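Local coordinates for protein UL16 (PDB 2WY3), which helps the virus evade the host immune response by blocking KLRK1 from engaging ULBP1 and ULBP2 and by sequestering KLRK1 ligands inside the cell, at residues T29-C34 with Y129-S134; F53-N58 with T105-G110; I79-L84 with S101-N106. All blocks are in the same frame, centred on the assembly; numbering follows the deposited sequence.

Contact 1: T29-C34 with Y129-S134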
loop_
_atom_site.group_PDB
_atom_site.type_symbol
_atom_site.label_atom_id
_atom_site.label_comp_id
_atom_site.label_asym_id
_atom_site.label_seq_id
_atom_site.Cartn_x
_atom_site.Cartn_y
_atom_site.Cartn_z
ATOM N N THR B 29 13.500 6.178 -9.698
ATOM C CA THR B 29 14.573 6.187 -8.699
ATOM C C THR B 29 14.038 6.844 -7.429
ATOM O O THR B 29 13.314 7.851 -7.504
ATOM C CB THR B 29 15.814 7.000 -9.195
ATOM O OG1 THR B 29 16.343 6.411 -10.386
ATOM C CG2 THR B 29 16.917 7.050 -8.128
ATOM N N LEU B 30 14.355 6.255 -6.275
ATOM C CA LEU B 30 14.061 6.875 -4.979
ATOM C C LEU B 30 15.367 7.153 -4.255
ATOM O O LEU B 30 16.261 6.321 -4.272
ATOM C CB LEU B 30 13.243 5.926 -4.100
ATOM C CG LEU B 30 11.764 5.875 -4.451
ATOM C CD1 LEU B 30 11.082 4.748 -3.683
ATOM C CD2 LEU B 30 11.127 7.229 -4.120
ATOM N N HIS B 31 15.452 8.305 -3.593
ATOM C CA HIS B 31 16.597 8.633 -2.757
ATOM C C HIS B 31 16.173 8.619 -1.297
ATOM O O HIS B 31 15.325 9.414 -0.897
ATOM C CB HIS B 31 17.142 10.019 -3.117
ATOM C CG HIS B 31 17.740 10.093 -4.484
ATOM N ND1 HIS B 31 19.072 9.836 -4.727
ATOM C CD2 HIS B 31 17.188 10.386 -5.683
ATOM C CE1 HIS B 31 19.316 9.972 -6.019
ATOM N NE2 HIS B 31 18.190 10.307 -6.621
ATOM N N GLY B 32 16.742 7.709 -0.511
ATOM C CA GLY B 32 16.491 7.677 0.924
ATOM C C GLY B 32 15.293 6.822 1.301
ATOM O O GLY B 32 14.890 6.770 2.460
ATOM N N MET B 33 14.713 6.153 0.315
ATOM C CA MET B 33 13.546 5.308 0.560
ATOM C C MET B 33 13.623 4.054 -0.309
ATOM O O MET B 33 14.049 4.113 -1.469
ATOM C CB MET B 33 12.239 6.091 0.291
ATOM C CG MET B 33 10.971 5.225 0.198
ATOM S SD MET B 33 9.425 6.190 0.043
ATOM C CE MET B 33 9.383 6.943 1.644
ATOM N N CYS B 34 13.248 2.910 0.259
ATOM C CA CYS B 34 13.148 1.687 -0.534
ATOM C C CYS B 34 11.765 1.089 -0.335
ATOM O O CYS B 34 11.564 0.258 0.553
ATOM C CB CYS B 34 14.207 0.657 -0.139
ATOM S SG CYS B 34 14.026 -0.902 -1.074
ATOM N N TYR B 129 15.194 2.000 -8.850
ATOM C CA TYR B 129 16.543 2.233 -8.347
ATOM C C TYR B 129 16.449 2.892 -6.975
ATOM O O TYR B 129 15.665 3.821 -6.782
ATOM C CB TYR B 129 17.306 3.152 -9.293
ATOM C CG TYR B 129 17.760 2.484 -10.574
ATOM C CD1 TYR B 129 18.912 1.704 -10.600
ATOM C CD2 TYR B 129 17.055 2.665 -11.760
ATOM C CE1 TYR B 129 19.347 1.115 -11.780
ATOM C CE2 TYR B 129 17.485 2.068 -12.959
ATOM C CZ TYR B 129 18.630 1.296 -12.946
ATOM O OH TYR B 129 19.070 0.692 -14.101
ATOM N N VAL B 130 17.264 2.410 -6.038
ATOM C CA VAL B 130 17.302 2.929 -4.668
ATOM C C VAL B 130 18.688 3.490 -4.383
ATOM O O VAL B 130 19.695 2.821 -4.628
ATOM C CB VAL B 130 16.985 1.817 -3.664
ATOM C CG1 VAL B 130 17.249 2.283 -2.230
ATOM C CG2 VAL B 130 15.530 1.332 -3.858
ATOM N N ARG B 131 18.730 4.723 -3.884
ATOM C CA ARG B 131 19.987 5.406 -3.592
ATOM C C ARG B 131 19.924 5.951 -2.177
ATOM O O ARG B 131 18.848 6.125 -1.643
ATOM C CB ARG B 131 20.188 6.552 -4.579
ATOM C CG ARG B 131 20.312 6.072 -6.018
ATOM C CD ARG B 131 21.639 5.314 -6.175
ATOM N NE ARG B 131 21.893 4.948 -7.573
ATOM C CZ ARG B 131 21.649 3.751 -8.098
ATOM N NH1 ARG B 131 21.126 2.769 -7.353
ATOM N NH2 ARG B 131 21.915 3.536 -9.382
ATOM N N LEU B 132 21.079 6.208 -1.570
ATOM C CA LEU B 132 21.094 6.831 -0.256
ATOM C C LEU B 132 20.554 8.249 -0.376
ATOM O O LEU B 132 20.528 8.820 -1.467
ATOM C CB LEU B 132 22.518 6.857 0.301
ATOM C CG LEU B 132 23.220 5.508 0.484
ATOM C CD1 LEU B 132 24.626 5.723 1.039
ATOM C CD2 LEU B 132 22.418 4.610 1.409
ATOM N N GLY B 133 20.103 8.813 0.740
ATOM C CA GLY B 133 19.682 10.198 0.755
ATOM C C GLY B 133 18.726 10.519 1.882
ATOM O O GLY B 133 18.306 9.637 2.631
ATOM N N SER B 134 18.382 11.795 2.005
ATOM C CA SER B 134 17.486 12.239 3.061
ATOM C C SER B 134 16.034 12.091 2.635
ATOM O O SER B 134 15.617 12.646 1.619
ATOM C CB SER B 134 17.770 13.694 3.430
ATOM O OG SER B 134 16.765 14.197 4.296
#

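Contact 2: F53-N58 with T105-G110. With NAG (2-acetamido-2-deoxy-beta-D-glucopyranose), chain M; NAG (2-acetamido-2-deoxy-beta-D-glucopyranose), chain J.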
loop_
_atom_site.group_PDB
_atom_site.type_symbol
_atom_site.label_atom_id
_atom_site.label_comp_id
_atom_site.label_asym_id
_atom_site.label_seq_id
_atom_site.Cartn_x
_atom_site.Cartn_y
_atom_site.Cartn_z
ATOM N N PHE B 53 16.922 -8.255 -6.749
ATOM C CA PHE B 53 17.666 -7.118 -6.214
ATOM C C PHE B 53 19.130 -7.190 -6.647
ATOM O O PHE B 53 19.855 -8.120 -6.263
ATOM C CB PHE B 53 17.596 -7.098 -4.676
ATOM C CG PHE B 53 18.607 -6.167 -4.033
ATOM C CD1 PHE B 53 18.722 -4.853 -4.448
ATOM C CD2 PHE B 53 19.442 -6.620 -3.019
ATOM C CE1 PHE B 53 19.652 -3.990 -3.872
ATOM C CE2 PHE B 53 20.373 -5.765 -2.427
ATOM C CZ PHE B 53 20.483 -4.449 -2.857
ATOM N N THR B 54 19.570 -6.213 -7.430
ATOM C CA THR B 54 20.971 -6.170 -7.871
ATOM C C THR B 54 21.680 -5.057 -7.095
ATOM O O THR B 54 21.278 -3.901 -7.164
ATOM C CB THR B 54 21.052 -5.900 -9.403
ATOM O OG1 THR B 54 20.389 -6.955 -10.125
ATOM C CG2 THR B 54 22.503 -5.812 -9.864
ATOM N N TRP B 55 22.731 -5.397 -6.352
ATOM C CA TRP B 55 23.412 -4.424 -5.487
ATOM C C TRP B 55 24.056 -3.299 -6.302
ATOM O O TRP B 55 24.683 -3.558 -7.324
ATOM C CB TRP B 55 24.510 -5.148 -4.698
ATOM C CG TRP B 55 25.098 -4.351 -3.582
ATOM C CD1 TRP B 55 24.471 -3.405 -2.809
ATOM C CD2 TRP B 55 26.431 -4.464 -3.085
ATOM N NE1 TRP B 55 25.356 -2.919 -1.850
ATOM C CE2 TRP B 55 26.562 -3.554 -2.009
ATOM C CE3 TRP B 55 27.528 -5.259 -3.437
ATOM C CZ2 TRP B 55 27.756 -3.413 -1.293
ATOM C CZ3 TRP B 55 28.716 -5.108 -2.729
ATOM C CH2 TRP B 55 28.816 -4.197 -1.665
ATOM N N GLN B 56 23.909 -2.053 -5.849
ATOM C CA GLN B 56 24.482 -0.928 -6.592
ATOM C C GLN B 56 25.972 -1.117 -6.829
ATOM O O GLN B 56 26.497 -0.714 -7.865
ATOM C CB GLN B 56 24.278 0.401 -5.853
ATOM C CG GLN B 56 24.766 1.621 -6.651
ATOM C CD GLN B 56 24.528 2.941 -5.927
ATOM O OE1 GLN B 56 23.955 2.966 -4.849
ATOM N NE2 GLN B 56 24.960 4.045 -6.533
ATOM N N HIS B 57 26.647 -1.730 -5.859
ATOM C CA HIS B 57 28.114 -1.733 -5.841
ATOM C C HIS B 57 28.745 -2.959 -6.477
ATOM O O HIS B 57 29.972 -3.046 -6.597
ATOM C CB HIS B 57 28.619 -1.564 -4.407
ATOM C CG HIS B 57 28.170 -0.288 -3.772
ATOM N ND1 HIS B 57 28.566 0.947 -4.236
ATOM C CD2 HIS B 57 27.355 -0.052 -2.718
ATOM C CE1 HIS B 57 28.016 1.891 -3.491
ATOM N NE2 HIS B 57 27.271 1.311 -2.567
ATOM N N ASN B 58 27.917 -3.903 -6.900
ATOM C CA ASN B 58 28.424 -5.032 -7.674
ATOM C C ASN B 58 27.291 -5.672 -8.444
ATOM O O ASN B 58 26.459 -6.374 -7.880
ATOM C CB ASN B 58 29.133 -6.047 -6.776
ATOM C CG ASN B 58 29.880 -7.092 -7.567
ATOM O OD1 ASN B 58 29.547 -7.368 -8.725
ATOM N ND2 ASN B 58 30.911 -7.663 -6.958
ATOM N N THR B 105 20.262 1.329 3.181
ATOM C CA THR B 105 21.624 1.287 3.691
ATOM C C THR B 105 22.572 1.023 2.538
ATOM O O THR B 105 22.139 0.733 1.421
ATOM C CB THR B 105 21.817 0.128 4.687
ATOM O OG1 THR B 105 21.772 -1.115 3.974
ATOM C CG2 THR B 105 20.720 0.140 5.756
ATOM N N ASN B 106 23.867 1.099 2.822
ATOM C CA ASN B 106 24.878 0.737 1.835
ATOM C C ASN B 106 24.726 -0.696 1.303
ATOM O O ASN B 106 25.362 -1.058 0.327
ATOM C CB ASN B 106 26.298 0.977 2.386
ATOM C CG ASN B 106 26.472 0.507 3.835
ATOM O OD1 ASN B 106 25.864 -0.484 4.268
ATOM N ND2 ASN B 106 27.355 1.202 4.573
ATOM N N LEU B 107 23.882 -1.504 1.941
ATOM C CA LEU B 107 23.694 -2.893 1.506
ATOM C C LEU B 107 22.356 -3.134 0.809
ATOM O O LEU B 107 22.093 -4.229 0.318
ATOM C CB LEU B 107 23.858 -3.859 2.701
ATOM C CG LEU B 107 25.273 -3.906 3.276
ATOM C CD1 LEU B 107 25.364 -4.866 4.458
ATOM C CD2 LEU B 107 26.272 -4.312 2.181
ATOM N N THR B 108 21.500 -2.120 0.755
ATOM C CA THR B 108 20.214 -2.299 0.071
ATOM C C THR B 108 20.030 -1.339 -1.105
ATOM O O THR B 108 19.010 -1.405 -1.800
ATOM C CB THR B 108 18.999 -2.159 1.035
ATOM O OG1 THR B 108 18.991 -0.849 1.618
ATOM C CG2 THR B 108 19.059 -3.223 2.150
ATOM N N VAL B 109 20.994 -0.443 -1.321
ATOM C CA VAL B 109 20.966 0.408 -2.512
ATOM C C VAL B 109 21.197 -0.452 -3.757
ATOM O O VAL B 109 21.921 -1.453 -3.715
ATOM C CB VAL B 109 22.019 1.558 -2.457
ATOM C CG1 VAL B 109 21.558 2.673 -1.500
ATOM C CG2 VAL B 109 23.397 1.019 -2.069
ATOM N N GLY B 110 20.562 -0.082 -4.863
ATOM C CA GLY B 110 20.690 -0.873 -6.070
ATOM C C GLY B 110 19.427 -0.837 -6.904
ATOM O O GLY B 110 18.763 0.194 -6.970
HETATM C C1 NAG M . 27.451 0.796 5.964
HETATM C C2 NAG M . 28.702 1.440 6.581
HETATM C C3 NAG M . 28.788 1.210 8.089
HETATM C C4 NAG M . 27.477 1.593 8.761
HETATM C C5 NAG M . 26.316 0.896 8.053
HETATM C C6 NAG M . 24.958 1.292 8.627
HETATM C C7 NAG M . 30.440 1.527 4.906
HETATM C C8 NAG M . 31.764 1.005 4.424
HETATM N N2 NAG M . 29.921 0.935 5.976
HETATM O O3 NAG M . 29.846 1.989 8.610
HETATM O O4 NAG M . 27.530 1.227 10.128
HETATM O O5 NAG M . 26.309 1.227 6.674
HETATM O O6 NAG M . 23.966 0.482 8.023
HETATM O O7 NAG M . 29.871 2.440 4.310
HETATM C C1 NAG J . 31.441 -8.743 -7.751
HETATM C C2 NAG J . 32.900 -8.846 -7.306
HETATM C C3 NAG J . 33.565 -10.053 -7.958
HETATM C C4 NAG J . 32.728 -11.304 -7.735
HETATM C C5 NAG J . 31.294 -11.060 -8.188
HETATM C C6 NAG J . 30.410 -12.285 -7.971
HETATM C C7 NAG J . 33.880 -6.672 -6.775
HETATM C C8 NAG J . 34.769 -5.567 -7.263
HETATM N N2 NAG J . 33.637 -7.645 -7.653
HETATM O O3 NAG J . 34.859 -10.233 -7.432
HETATM O O4 NAG J . 33.266 -12.363 -8.490
HETATM O O5 NAG J . 30.751 -9.949 -7.501
HETATM O O6 NAG J . 30.274 -12.535 -6.589
HETATM O O7 NAG J . 33.410 -6.639 -5.626
#

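Contact 3: I79-L84 with S101-N106. With NAG (2-acetamido-2-deoxy-beta-D-glucopyranose), chain M.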
loop_
_atom_site.group_PDB
_atom_site.type_symbol
_atom_site.label_atom_id
_atom_site.label_comp_id
_atom_site.label_asym_id
_atom_site.label_seq_id
_atom_site.Cartn_x
_atom_site.Cartn_y
_atom_site.Cartn_z
ATOM N N ILE B 79 17.300 -11.029 5.184
ATOM C CA ILE B 79 16.034 -10.374 5.482
ATOM C C ILE B 79 16.108 -9.369 6.627
ATOM O O ILE B 79 15.085 -8.808 7.018
ATOM C CB ILE B 79 14.921 -11.394 5.785
ATOM C CG1 ILE B 79 15.235 -12.179 7.067
ATOM C CG2 ILE B 79 14.732 -12.328 4.599
ATOM C CD1 ILE B 79 14.134 -13.160 7.445
ATOM N N THR B 80 17.308 -9.124 7.149
ATOM C CA THR B 80 17.447 -8.275 8.336
ATOM C C THR B 80 17.011 -6.828 8.109
ATOM O O THR B 80 16.593 -6.144 9.046
ATOM C CB THR B 80 18.881 -8.304 8.913
ATOM O OG1 THR B 80 19.821 -7.901 7.909
ATOM C CG2 THR B 80 19.229 -9.701 9.397
ATOM N N THR B 81 17.109 -6.366 6.867
ATOM C CA THR B 81 16.701 -5.005 6.530
ATOM C C THR B 81 15.255 -4.920 6.047
ATOM O O THR B 81 14.754 -3.824 5.768
ATOM C CB THR B 81 17.583 -4.415 5.421
ATOM O OG1 THR B 81 17.431 -5.203 4.234
ATOM C CG2 THR B 81 19.038 -4.407 5.846
ATOM N N ASN B 82 14.581 -6.062 5.949
ATOM C CA ASN B 82 13.203 -6.082 5.445
ATOM C C ASN B 82 12.178 -5.504 6.423
ATOM O O ASN B 82 12.137 -5.893 7.580
ATOM C CB ASN B 82 12.758 -7.509 5.115
ATOM C CG ASN B 82 13.359 -8.041 3.825
ATOM O OD1 ASN B 82 14.091 -7.343 3.118
ATOM N ND2 ASN B 82 13.053 -9.294 3.522
ATOM N N ILE B 83 11.329 -4.611 5.928
ATOM C CA ILE B 83 10.180 -4.110 6.682
ATOM C C ILE B 83 8.942 -4.867 6.201
ATOM O O ILE B 83 8.068 -5.257 6.995
ATOM C CB ILE B 83 9.993 -2.600 6.431
ATOM C CG1 ILE B 83 11.193 -1.834 7.006
ATOM C CG2 ILE B 83 8.662 -2.103 7.036
ATOM C CD1 ILE B 83 11.329 -0.414 6.509
ATOM N N LEU B 84 8.874 -5.057 4.887
ATOM C CA LEU B 84 7.810 -5.825 4.262
ATOM C C LEU B 84 8.354 -6.514 3.018
ATOM O O LEU B 84 9.052 -5.898 2.206
ATOM C CB LEU B 84 6.649 -4.920 3.875
ATOM C CG LEU B 84 5.402 -5.566 3.247
ATOM C CD1 LEU B 84 4.854 -6.691 4.124
ATOM C CD2 LEU B 84 4.339 -4.493 3.050
ATOM N N SER B 101 9.628 -3.445 1.036
ATOM C CA SER B 101 10.024 -2.259 1.791
ATOM C C SER B 101 11.200 -2.636 2.676
ATOM O O SER B 101 11.145 -3.627 3.394
ATOM C CB SER B 101 8.847 -1.750 2.640
ATOM O OG SER B 101 9.232 -0.656 3.458
ATOM N N ARG B 102 12.266 -1.847 2.621
ATOM C CA ARG B 102 13.471 -2.156 3.371
ATOM C C ARG B 102 14.084 -0.882 3.901
ATOM O O ARG B 102 13.878 0.192 3.333
ATOM C CB ARG B 102 14.504 -2.830 2.455
ATOM C CG ARG B 102 13.930 -3.859 1.503
ATOM C CD ARG B 102 15.047 -4.509 0.686
ATOM N NE ARG B 102 15.651 -5.638 1.384
ATOM C CZ ARG B 102 16.746 -6.280 0.982
ATOM N NH1 ARG B 102 17.402 -5.885 -0.107
ATOM N NH2 ARG B 102 17.199 -7.311 1.683
ATOM N N MET B 103 14.861 -1.009 4.970
ATOM C CA MET B 103 15.705 0.085 5.418
ATOM C C MET B 103 16.725 0.366 4.324
ATOM O O MET B 103 17.242 -0.560 3.698
ATOM C CB MET B 103 16.411 -0.275 6.730
ATOM C CG MET B 103 15.430 -0.570 7.856
ATOM S SD MET B 103 16.266 -0.919 9.418
ATOM C CE MET B 103 17.267 -2.322 8.966
ATOM N N VAL B 104 16.995 1.643 4.085
ATOM C CA VAL B 104 17.952 2.045 3.062
ATOM C C VAL B 104 19.352 2.165 3.665
ATOM O O VAL B 104 19.592 2.968 4.571
ATOM C CB VAL B 104 17.546 3.374 2.396
ATOM C CG1 VAL B 104 18.577 3.785 1.353
ATOM C CG2 VAL B 104 16.169 3.234 1.750
ATOM N N THR B 105 20.262 1.329 3.181
ATOM C CA THR B 105 21.624 1.287 3.691
ATOM C C THR B 105 22.572 1.023 2.538
ATOM O O THR B 105 22.139 0.733 1.421
ATOM C CB THR B 105 21.817 0.128 4.687
ATOM O OG1 THR B 105 21.772 -1.115 3.974
ATOM C CG2 THR B 105 20.720 0.140 5.756
ATOM N N ASN B 106 23.867 1.099 2.822
ATOM C CA ASN B 106 24.878 0.737 1.835
ATOM C C ASN B 106 24.726 -0.696 1.303
ATOM O O ASN B 106 25.362 -1.058 0.327
ATOM C CB ASN B 106 26.298 0.977 2.386
ATOM C CG ASN B 106 26.472 0.507 3.835
ATOM O OD1 ASN B 106 25.864 -0.484 4.268
ATOM N ND2 ASN B 106 27.355 1.202 4.573
HETATM C C1 NAG M . 27.451 0.796 5.964
HETATM C C2 NAG M . 28.702 1.440 6.581
HETATM C C3 NAG M . 28.788 1.210 8.089
HETATM C C4 NAG M . 27.477 1.593 8.761
HETATM C C5 NAG M . 26.316 0.896 8.053
HETATM C C6 NAG M . 24.958 1.292 8.627
HETATM C C7 NAG M . 30.440 1.527 4.906
HETATM C C8 NAG M . 31.764 1.005 4.424
HETATM N N2 NAG M . 29.921 0.935 5.976
HETATM O O3 NAG M . 29.846 1.989 8.610
HETATM O O4 NAG M . 27.530 1.227 10.128
HETATM O O5 NAG M . 26.309 1.227 6.674
HETATM O O6 NAG M . 23.966 0.482 8.023
HETATM O O7 NAG M . 29.871 2.440 4.310
#

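Contact 1: T29-C34 with Y129-S134
R131 lays the root of its side chain against H31, where the parallel strand segments 29-31 and 129-131 run 4.7 Å apart at their axes. Its CB lies 3.5 Å from H31 ND1, approaching the imidazole obliquely. R131 CG lies near H31 CE1 and 4.1 Å from T29 CG2. There the chain bends, CD swinging aside (chi2 -69°), and the guanidinium leads away from the H31 ring, its plane almost perpendicular to it. NH1 then donates to the carbonyl of V130 (NH1 to O 3.1 Å) from well above that carbonyl's plane, an arch over its own strand.

Three backbone bonds join the strands: L30 N to Y129 O, R131 N to L30 O, and G32 N to R131 O. The last holds G32 (phi 89°) where the chain turns out of line. On the other face, V130 CG2 meets C34 SG at 3.9 Å and CG1 lies 3.8 Å from M33 O, a buried carbonyl with no polar partner in the model. Strand 27-31 thus edges the six-stranded sheet, as A' pairs with G in V-type immunoglobulin folds, while V130 reaches Y112 on the adjoining strand 110-118.

Contact 2: F53-N58 with T105-G110
W55 faces G110 as an antiparallel non-hydrogen-bonded pair (CA to CA 4.5 Å) where strand 49-55 ends, and a type I turn from W55 to N58 follows. The indole of W55 reaches back to the loop 105-109: its NE1 donates to N106 O at 2.9 Å, and the acceptor lies in the ring plane. H57 CB sits over the centre of one indole face, while W55 CZ2 touches L107 CD2 at 3.9 Å.

V109 O accepts from Q56 N (3.0 Å), which comes from above the carbonyl plane; W55 CD1 lies 3.3 Å from the same oxygen and F53 CE1 3.4 Å. The F53 ring presents its edge to V109 O and L107 O, and stacks with Y112. Within the loop, T105 OG1 accepts from L107 N, an ST turn, and T108 OG1 accepts from T105 N and also bonds to M103 O.

N58 ND2 and N106 ND2 each carry a covalently linked N-acetylglucosamine, so both segments lie beside sugar. Chemically, the loop's carbonyls are met by N-H donors and by aromatic C-H edges, which probably adds weak electrostatic attraction to two conventional bonds that fix the indole and the strand end.

Contact 3: I79-L84 with S101-N106
I83 and L84 both direct their backbone N-H groups at S101 O, so a classic beta bulge lies where strand 82-89 begins and strand 95-102 ends. The two bonds, I83 N to O at 2.7 Å and L84 N to O at 3.1 Å, come from the same face of the S101 carbonyl plane. S101 N answers with a bond to L84 O (2.8 Å). Two residues beyond S101, M103 N donates to T81 O in the plane of that carbonyl (2.9 Å), T81 being the third residue of the type I turn from I79 to N82.

Among the polar side chains, N82 and R102 lie side by side and point the same way. R102 NE donates to N82 OD1 at 2.9 Å, nearly in line with the amide C=O (176°) though tilted from the guanidinium plane. The bend of the arginine at chi3 (86°) sets NE in place for this bond. T81 OG1 lies over one face of the guanidinium, 3.3 Å from NH2, without hydrogen-bonding geometry. NH1 bonds to Y112 OH, and the group also makes a cation-pi contact with F53.

Apolar contacts flank the bonded core. The methyl CE of M103 reaches T81 CA at 3.7 Å, and I83 CD1 leans on M103 CG at 4.3 Å. Apart from these, I83 CB also comes near the hydroxyl oxygen S101 OG.

I83 O accepts from a basic side chain of the other protein in the assembly, placing the bulge at that interface. The buried arginine is met here by an amide oxygen, a hydroxyl and an aromatic ring, so its positive charge is probably stabilised by neutral dipoles and pi electrons.

The three contacts cluster on one side of the chain's centre, their own centres about 11 to 12 Å apart. Contact 1 closes the longest loop, with contacts 2 and 3 nested inside it; these two end on the same part of the chain, sharing T105 and N106. Contacts 1 and 2 both reach the six-stranded mixed sheet, joined by a probable bond from V130 N to G110 O. Contact 3 belongs to the three-stranded sheet, which a probable bond between R102 N and C34 O ties to the end of 29-34. Together they link both sheets of an immunoglobulin-like domain, predicted to be extracellular, further bridged by the C38-C114 disulfide. Contacts 1 and 3 also reach the other protein chain.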